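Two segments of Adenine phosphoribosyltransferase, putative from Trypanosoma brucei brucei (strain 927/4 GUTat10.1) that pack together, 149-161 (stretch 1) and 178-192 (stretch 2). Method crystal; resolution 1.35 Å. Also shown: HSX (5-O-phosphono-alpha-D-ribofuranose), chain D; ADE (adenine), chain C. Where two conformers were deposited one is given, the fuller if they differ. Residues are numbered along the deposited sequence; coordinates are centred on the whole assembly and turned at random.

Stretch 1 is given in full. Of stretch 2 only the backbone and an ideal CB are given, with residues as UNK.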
# COMPACT_ATOMS: atom_id res chain seq x y z
N ARG A 149 -19.93 -9.01 -0.98
CA ARG A 149 -20.24 -7.99 0.02
C ARG A 149 -18.93 -7.30 0.35
O ARG A 149 -18.05 -7.89 0.99
CB ARG A 149 -20.88 -8.63 1.25
CG ARG A 149 -22.33 -9.08 1.01
CD ARG A 149 -22.90 -9.85 2.20
NE ARG A 149 -22.58 -9.21 3.47
CZ ARG A 149 -23.31 -8.24 4.02
NH1 ARG A 149 -24.39 -7.78 3.41
NH2 ARG A 149 -22.94 -7.72 5.18
N VAL A 150 -18.78 -6.06 -0.10
CA VAL A 150 -17.47 -5.42 -0.10
C VAL A 150 -17.39 -4.22 0.83
O VAL A 150 -18.38 -3.53 1.10
CB VAL A 150 -17.00 -5.06 -1.53
CG1 VAL A 150 -17.14 -6.26 -2.46
CG2 VAL A 150 -17.78 -3.89 -2.07
N VAL A 151 -16.18 -3.96 1.30
CA VAL A 151 -15.83 -2.74 2.02
C VAL A 151 -14.80 -2.00 1.18
O VAL A 151 -13.84 -2.61 0.70
CB VAL A 151 -15.25 -3.06 3.41
CG1 VAL A 151 -14.61 -1.83 4.05
CG2 VAL A 151 -16.32 -3.65 4.30
N LEU A 152 -15.01 -0.70 0.98
CA LEU A 152 -14.01 0.18 0.38
C LEU A 152 -13.19 0.82 1.49
O LEU A 152 -13.76 1.32 2.47
CB LEU A 152 -14.70 1.29 -0.42
CG LEU A 152 -15.33 0.87 -1.74
CD1 LEU A 152 -16.27 1.97 -2.24
CD2 LEU A 152 -14.26 0.56 -2.76
N ILE A 153 -11.86 0.82 1.35
CA ILE A 153 -10.99 1.39 2.38
C ILE A 153 -9.96 2.34 1.77
O ILE A 153 -9.39 2.07 0.71
CB ILE A 153 -10.33 0.31 3.27
CG1 ILE A 153 -9.64 0.94 4.49
CG2 ILE A 153 -9.36 -0.56 2.48
CD1 ILE A 153 -9.31 -0.05 5.59
N ASP A 154 -9.74 3.47 2.45
CA ASP A 154 -8.71 4.44 2.10
C ASP A 154 -8.19 5.03 3.41
O ASP A 154 -8.71 4.74 4.49
CB ASP A 154 -9.28 5.51 1.18
CG ASP A 154 -8.25 6.07 0.22
OD1 ASP A 154 -7.04 5.76 0.39
OD2 ASP A 154 -8.67 6.78 -0.72
N ASP A 155 -7.16 5.88 3.32
CA ASP A 155 -6.74 6.57 4.53
C ASP A 155 -7.63 7.78 4.85
O ASP A 155 -8.24 7.84 5.92
CB ASP A 155 -5.23 6.90 4.54
CG ASP A 155 -4.83 7.97 3.55
OD1 ASP A 155 -5.42 8.06 2.45
OD2 ASP A 155 -3.87 8.72 3.88
N VAL A 156 -7.74 8.72 3.92
CA VAL A 156 -8.46 9.97 4.12
C VAL A 156 -9.69 9.98 3.23
O VAL A 156 -9.62 9.61 2.06
CB VAL A 156 -7.56 11.18 3.79
CG1 VAL A 156 -8.34 12.50 3.93
CG2 VAL A 156 -6.32 11.19 4.68
N ILE A 157 -10.81 10.44 3.78
CA ILE A 157 -11.99 10.82 3.01
C ILE A 157 -12.16 12.32 3.16
O ILE A 157 -12.37 12.82 4.28
CB ILE A 157 -13.25 10.05 3.44
CG1 ILE A 157 -13.04 8.54 3.26
CG2 ILE A 157 -14.44 10.53 2.61
CD1 ILE A 157 -14.12 7.68 3.82
N ALA A 158 -12.01 13.05 2.05
CA ALA A 158 -12.08 14.50 2.05
C ALA A 158 -13.32 14.89 1.25
O ALA A 158 -14.43 14.86 1.80
CB ALA A 158 -10.76 15.09 1.55
N THR A 159 -13.19 15.22 -0.04
CA THR A 159 -14.37 15.53 -0.84
C THR A 159 -15.21 14.29 -1.15
O THR A 159 -16.37 14.44 -1.55
CB THR A 159 -13.97 16.15 -2.18
OG1 THR A 159 -13.30 15.18 -2.99
CG2 THR A 159 -13.11 17.37 -1.98
N GLY A 160 -14.66 13.09 -1.00
CA GLY A 160 -15.38 11.90 -1.40
C GLY A 160 -15.30 11.58 -2.88
O GLY A 160 -15.94 10.62 -3.33
N GLY A 161 -14.51 12.34 -3.65
CA GLY A 161 -14.34 12.02 -5.06
C GLY A 161 -13.68 10.67 -5.28
O GLY A 161 -14.08 9.90 -6.15
N UNK A 178 -21.02 -2.73 1.60
CA UNK A 178 -21.40 -2.81 3.01
C UNK A 178 -21.04 -1.54 3.75
O UNK A 178 -21.84 -1.01 4.53
CB UNK A 178 -20.73 -4.01 3.68
N UNK A 179 -19.83 -1.02 3.54
CA UNK A 179 -19.34 0.09 4.32
C UNK A 179 -18.17 0.71 3.58
O UNK A 179 -17.48 0.04 2.80
CB UNK A 179 -18.94 -0.35 5.73
N UNK A 180 -17.96 1.99 3.85
CA UNK A 180 -16.80 2.75 3.43
C UNK A 180 -15.98 3.04 4.69
O UNK A 180 -16.54 3.51 5.69
CB UNK A 180 -17.20 4.03 2.70
N UNK A 181 -14.68 2.73 4.65
CA UNK A 181 -13.82 2.80 5.82
C UNK A 181 -12.61 3.70 5.57
O UNK A 181 -12.03 3.68 4.48
CB UNK A 181 -13.36 1.40 6.22
N UNK A 182 -12.21 4.45 6.59
CA UNK A 182 -10.99 5.23 6.54
C UNK A 182 -10.48 5.53 7.93
O UNK A 182 -11.11 5.19 8.93
CB UNK A 182 -11.22 6.53 5.77
N UNK A 183 -9.33 6.20 7.99
CA UNK A 183 -8.81 6.64 9.28
C UNK A 183 -9.02 8.12 9.57
O UNK A 183 -8.97 8.51 10.75
CB UNK A 183 -7.31 6.33 9.36
N UNK A 184 -9.28 8.94 8.55
CA UNK A 184 -9.46 10.38 8.74
C UNK A 184 -10.55 10.87 7.81
O UNK A 184 -10.43 10.74 6.59
CB UNK A 184 -8.16 11.14 8.49
N UNK A 185 -11.62 11.42 8.39
CA UNK A 185 -12.69 11.99 7.60
C UNK A 185 -12.77 13.48 7.87
O UNK A 185 -12.83 13.90 9.03
CB UNK A 185 -14.02 11.31 7.91
N UNK A 186 -12.72 14.30 6.81
CA UNK A 186 -12.81 15.75 6.98
C UNK A 186 -14.28 16.09 6.80
O UNK A 186 -14.76 16.36 5.70
CB UNK A 186 -11.92 16.51 5.99
N UNK A 187 -15.03 16.05 7.91
CA UNK A 187 -16.48 16.03 7.79
C UNK A 187 -17.04 17.33 7.24
O UNK A 187 -18.11 17.33 6.64
CB UNK A 187 -17.11 15.74 9.15
N UNK A 188 -16.31 18.44 7.42
CA UNK A 188 -16.79 19.71 6.88
C UNK A 188 -16.87 19.70 5.36
O UNK A 188 -17.58 20.53 4.78
CB UNK A 188 -15.88 20.85 7.34
N UNK A 189 -16.17 18.77 4.70
CA UNK A 189 -16.26 18.62 3.25
C UNK A 189 -17.41 17.73 2.81
O UNK A 189 -17.64 17.60 1.60
CB UNK A 189 -14.95 18.05 2.71
N UNK A 190 -18.12 17.10 3.75
CA UNK A 190 -19.32 16.32 3.43
C UNK A 190 -19.04 15.29 2.33
O UNK A 190 -19.76 15.20 1.33
CB UNK A 190 -20.46 17.25 3.00
N UNK A 191 -17.98 14.51 2.53
CA UNK A 191 -17.52 13.54 1.54
C UNK A 191 -18.43 12.35 1.35
O UNK A 191 -18.20 11.57 0.42
CB UNK A 191 -16.13 13.04 1.93
N UNK A 192 -19.45 12.18 2.20
CA UNK A 192 -20.49 11.19 1.93
C UNK A 192 -21.33 11.57 0.72
O UNK A 192 -21.93 10.68 0.10
CB UNK A 192 -21.39 11.02 3.15
C1 HSX D . -5.70 11.15 -1.31
O4 HSX D . -6.97 11.67 -1.74
C2 HSX D . -6.07 10.19 -0.19
O2 HSX D . -5.05 9.21 0.02
C3 HSX D . -7.38 9.61 -0.67
O3 HSX D . -7.17 8.60 -1.68
C4 HSX D . -8.04 10.81 -1.34
C5 HSX D . -9.01 11.55 -0.41
O5 HSX D . -9.46 12.76 -1.03
P' HSX D . -10.95 12.88 -1.67
O1X HSX D . -10.98 12.11 -2.97
O2X HSX D . -11.91 12.34 -0.64
O3X HSX D . -11.09 14.38 -1.86
O1 HSX D . -5.08 10.45 -2.39
N9 ADE C . -6.05 13.48 0.76
C8 ADE C . -7.02 14.38 0.46
N7 ADE C . -7.05 15.41 1.28
C5 ADE C . -6.02 15.16 2.17
C6 ADE C . -5.53 15.87 3.29
N6 ADE C . -6.04 17.05 3.71
N1 ADE C . -4.49 15.34 3.96
C2 ADE C . -3.99 14.17 3.54
N3 ADE C . -4.36 13.41 2.51
C4 ADE C . -5.40 13.97 1.86

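Two strands run parallel here, and the backbone ladder fixes the register whatever the side chains are. At position 178 the backbone N donates to Val150 O at 2.8 Å. CA-to-CB points toward stretch 1, and the ideal CB lies 4.5 Å from Val151 CG2, near the guanidinium of Arg149. A compact aliphatic group would suit, as might an acid. The residue is Val178, whose CG2 lies over one face of the guanidinium, 3.7 Å from Arg149 NH2.

Position 179 shares the sheet face of Val151, with its ideal CB 4.4 Å from Val151 CG2. Little of stretch 1 restricts a long chain, so many types would fit. It is Glu179; its end leads away and its carboxylate is bonded elsewhere in the structure, while its backbone O accepts from Leu152 N at 3.2 Å.

Position 180 turns to the other face, that of Leu152 and Ile157, where the ideal CB is 4.9 Å from Ile157 CD1. A medium aliphatic group is favoured. Val180 fills the place, CG1 reaching Ile157 CD1 at 3.5 Å and CG2 reaching Leu152 CD1 at 4.3 Å.

At position 181 the ideal CB already lies 4.1 Å from both Val151 CG1 and Ile153 CG1, so even a small apolar group makes contact. Ala181 does so with its methyl alone, while its N donates to Leu152 O (2.8 Å) and its O accepts from Asp154 N (3.1 Å).

Position 182 is cramped: an ideal CB would sit 3.3 Å from Asp155 O. Glycine or alanine is likeliest, and Gly182 brings its CA within 3.1 Å of Asp154 O. At 183 the chain turns a corner and CB points sideways, leaving several types possible; Ile183 lays CG1 4.1 Å from Asp155 CB. The backbone N atoms of 183 and 184 both donate to Asp155 O, at 2.9 and 3.0 Å.

Position 184 faces Val156, its ideal CB 4.2 Å from Val156 CG2, so a branched aliphatic chain suits. Leu184 obliges, CD2 standing 4.0 Å from Val156 CG2. At 185 an ideal CB meets no clash with stretch 1, so Gly185 could not be deduced from this contact.

Position 186 points sideways beside Ala158, with adenine nearby; an apolar chain could serve both. Leu186 places CD1 4.0 Å from Ala158 CB and 3.8 Å from adenine N6.

Positions 187, 188 and 190 point away and are little constrained by stretch 1; they are Thr187, Phe188 and Lys190. Between them, 189 points toward Ala158, inviting an apolar chain, and Leu189 sets CD1 3.8 Å from Ala158 CB.

Position 191 has the clearest answer. An ideal CB would lie 2.5 Å from Ala158 O, a clash, and 3.1 Å from Ile157 CG2. Gly191 fits, its CA 3.4 Å from Thr159 O. Position 192 points away, leaving Thr192 unexplained by this contact.

Stretch 2, residues 178-192: VEVAGILGLTFLKGT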
# COMPACT_ATOMS: atom_id res chain seq x y z
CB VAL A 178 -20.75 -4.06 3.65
CG1 VAL A 178 -21.06 -4.13 5.14
CG2 VAL A 178 -21.21 -5.32 2.93
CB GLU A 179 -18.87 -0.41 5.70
CG GLU A 179 -18.45 0.65 6.67
CD GLU A 179 -18.50 0.15 8.10
OE1 GLU A 179 -19.62 -0.01 8.63
OE2 GLU A 179 -17.43 -0.08 8.68
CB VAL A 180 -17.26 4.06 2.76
CG1 VAL A 180 -16.17 5.11 2.76
CG2 VAL A 180 -17.77 3.76 1.35
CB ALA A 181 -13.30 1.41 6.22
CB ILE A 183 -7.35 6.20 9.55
CG1 ILE A 183 -6.38 6.79 8.51
CG2 ILE A 183 -7.28 4.68 9.61
CD1 ILE A 183 -4.92 6.56 8.87
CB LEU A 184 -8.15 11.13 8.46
CG LEU A 184 -8.24 12.65 8.51
CD1 LEU A 184 -8.64 13.15 9.89
CD2 LEU A 184 -6.93 13.26 8.10
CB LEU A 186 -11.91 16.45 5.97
CG LEU A 186 -10.43 16.02 6.02
CD1 LEU A 186 -9.61 16.73 4.96
CD2 LEU A 186 -9.84 16.24 7.40
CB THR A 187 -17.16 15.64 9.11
OG1 THR A 187 -17.04 16.69 10.07
CG2 THR A 187 -16.55 14.36 9.67
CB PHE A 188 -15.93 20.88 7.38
CG PHE A 188 -14.49 20.83 6.95
CD1 PHE A 188 -14.08 21.44 5.77
CD2 PHE A 188 -13.54 20.20 7.74
CE1 PHE A 188 -12.74 21.40 5.38
CE2 PHE A 188 -12.20 20.15 7.35
CZ PHE A 188 -11.80 20.75 6.17
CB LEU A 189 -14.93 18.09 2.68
CG LEU A 189 -13.72 19.02 2.89
CD1 LEU A 189 -12.45 18.36 2.39
CD2 LEU A 189 -13.92 20.36 2.19
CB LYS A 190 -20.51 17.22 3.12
CG LYS A 190 -20.86 18.17 4.27
CD LYS A 190 -22.06 19.05 3.95
CE LYS A 190 -22.33 20.02 5.09
NZ LYS A 190 -22.58 19.32 6.39
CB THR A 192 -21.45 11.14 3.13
OG1 THR A 192 -21.66 12.48 3.60
CG2 THR A 192 -20.89 10.29 4.28
O HOH W 1 -15.61 14.27 4.16
O HOH W 2 -18.32 9.92 -1.79
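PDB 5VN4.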